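Local coordinates for uncharacterized protein (Pseudomonas aeruginosa, PDB 4O5P), which probably hydrolyses phospholipids as Tle1, an effector delivered by the type VI secretion system, with a catalytic domain of the alpha/beta-hydrolase clan, at residues Ile10-Thr13 with Gly18-Thr21. Residues are numbered along the deposited sequence; the frame is centred on the assembly and turned at random.
Sequences IAPT and GRLT
The carbonyl O of Thr13 takes a hydrogen bond from NH2 of Arg19 at 2.9 Å. The bond is bent, with an N-H...O angle of 130°. NH2 sits above the carbonyl plane rather than on a lone pair, and O is tilted from the guanidinium plane. A second donor grips the same oxygen: water 2 lies 2.8 Å from Thr13 O and accepts from NH1 of Arg19. Water 1 extends the grip to the preceding residue. It accepts from Arg19 NH2 at 2.7 Å and donates to Pro12 O at 3.0 Å. Both waters lie at the guanidinium edge, in its plane, so they help fix the rotation of the group. CG of the Pro12 ring makes van der Waals contact with Arg19 NH2 at 3.6 Å, placed obliquely to the guanidinium. Arg19 spans the gap with a chain extended from CG to NE, its CG anti to the carbonyl carbon (chi1 -53°). At its other end, Arg19 N donates to Gln408 OE1, and the side chain touches Ala412 of helix 403-416. Pro12 packs on Tyr373 and Tyr375 of strand 370-375. This is a surface contact, partly through water, in which one arginine side chain bridges two parts of a loop. The loop leads to helix 24-34 from strand 7-10, which pairs in parallel with strand 370-375 in the main mixed sheet, consistent with an alpha/beta-hydrolase fold.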
ATOM      1  N   ILE A  10      -7.203  17.788  -9.424  1.00 14.61           N
ATOM      2  CA  ILE A  10      -8.251  17.415  -8.484  1.00 16.50           C
ATOM      3  C   ILE A  10      -9.052  16.326  -9.188  1.00 21.24           C
ATOM      4  O   ILE A  10      -9.117  16.321 -10.429  1.00 20.08           O
ATOM      5  CB  ILE A  10      -9.178  18.621  -8.179  1.00 19.57           C
ATOM      6  CG1 ILE A  10      -8.401  19.727  -7.486  1.00 21.41           C
ATOM      7  CG2 ILE A  10     -10.325  18.232  -7.251  1.00 17.08           C
ATOM      8  CD1 ILE A  10      -7.745  19.259  -6.179  1.00 16.91           C
ATOM      9  N   ALA A  11      -9.651  15.412  -8.424  1.00 16.03           N
ATOM     10  CA  ALA A  11     -10.609  14.453  -8.973  1.00 17.03           C
ATOM     11  C   ALA A  11     -11.589  15.139  -9.923  1.00 19.97           C
ATOM     12  O   ALA A  11     -11.994  16.270  -9.676  1.00 16.12           O
ATOM     13  CB  ALA A  11     -11.379  13.789  -7.859  1.00 17.46           C
ATOM     14  N   PRO A  12     -11.960  14.456 -11.018  1.00 16.71           N
ATOM     15  CA  PRO A  12     -12.994  15.023 -11.884  1.00 19.22           C
ATOM     16  C   PRO A  12     -14.344  14.954 -11.187  1.00 20.99           C
ATOM     17  O   PRO A  12     -14.497  14.194 -10.227  1.00 20.06           O
ATOM     18  CB  PRO A  12     -12.978  14.098 -13.108  1.00 22.83           C
ATOM     19  CG  PRO A  12     -12.431  12.793 -12.599  1.00 19.27           C
ATOM     20  CD  PRO A  12     -11.423  13.186 -11.535  1.00 17.80           C
ATOM     21  N   THR A  13     -15.301  15.749 -11.654  1.00 18.74           N
ATOM     22  CA  THR A  13     -16.656  15.724 -11.107  1.00 21.05           C
ATOM     23  C   THR A  13     -17.220  14.346 -11.406  1.00 18.88           C
ATOM     24  O   THR A  13     -16.804  13.709 -12.375  1.00 19.73           O
ATOM     25  CB  THR A  13     -17.518  16.811 -11.771  1.00 23.73           C
ATOM     26  OG1 THR A  13     -18.786  16.888 -11.117  1.00 25.19           O
ATOM     27  CG2 THR A  13     -17.724  16.500 -13.257  1.00 17.10           C
ATOM     28  N   GLY A  18     -23.312   8.138 -13.595  1.00 26.92           N
ATOM     29  CA  GLY A  18     -22.216   7.224 -13.311  1.00 30.31           C
ATOM     30  C   GLY A  18     -21.334   6.976 -14.525  1.00 27.18           C
ATOM     31  O   GLY A  18     -21.540   7.560 -15.586  1.00 26.78           O
ATOM     32  N   ARG A  19     -20.348   6.104 -14.372  1.00 22.23           N
ATOM     33  CA  ARG A  19     -19.372   5.884 -15.422  1.00 20.85           C
ATOM     34  C   ARG A  19     -19.508   4.485 -15.974  1.00 25.15           C
ATOM     35  O   ARG A  19     -18.705   4.071 -16.820  1.00 22.17           O
ATOM     36  CB  ARG A  19     -17.945   6.086 -14.901  1.00 19.26           C
ATOM     37  CG  ARG A  19     -17.686   7.413 -14.197  1.00 23.19           C
ATOM     38  CD  ARG A  19     -16.197   7.737 -14.134  1.00 20.71           C
ATOM     39  NE  ARG A  19     -15.918   8.860 -13.246  1.00 23.02           N
ATOM     40  CZ  ARG A  19     -15.894  10.132 -13.629  1.00 23.52           C
ATOM     41  NH1 ARG A  19     -16.143  10.461 -14.896  1.00 25.18           N
ATOM     42  NH2 ARG A  19     -15.640  11.082 -12.743  1.00 26.99           N
ATOM     43  N   LEU A  20     -20.512   3.754 -15.495  1.00 24.67           N
ATOM     44  CA  LEU A  20     -20.698   2.365 -15.926  1.00 28.91           C
ATOM     45  C   LEU A  20     -21.736   2.165 -17.053  1.00 30.80           C
ATOM     46  O   LEU A  20     -21.930   1.047 -17.546  1.00 30.36           O
ATOM     47  CB  LEU A  20     -20.988   1.454 -14.732  1.00 30.22           C
ATOM     48  CG  LEU A  20     -19.710   0.844 -14.138  1.00 28.91           C
ATOM     49  CD1 LEU A  20     -18.912   1.869 -13.331  1.00 24.22           C
ATOM     50  CD2 LEU A  20     -20.006  -0.380 -13.299  1.00 29.24           C
ATOM     51  N   THR A  21     -22.380   3.250 -17.471  1.00 27.91           N
ATOM     52  CA  THR A  21     -23.299   3.201 -18.606  1.00 32.93           C
ATOM     53  C   THR A  21     -22.506   2.981 -19.891  1.00 31.57           C
ATOM     54  O   THR A  21     -21.330   3.331 -19.962  1.00 29.31           O
ATOM     55  CB  THR A  21     -24.080   4.507 -18.721  1.00 33.49           C
ATOM     56  OG1 THR A  21     -23.160   5.603 -18.689  1.00 41.06           O
ATOM     57  CG2 THR A  21     -25.048   4.651 -17.551  1.00 35.55           C
TER
HETATM   58  O   HOH W   1     -14.663  11.175 -10.239  1.00 18.15           O
HETATM   59  O   HOH W   2     -16.535  13.332 -15.156  1.00 24.76           O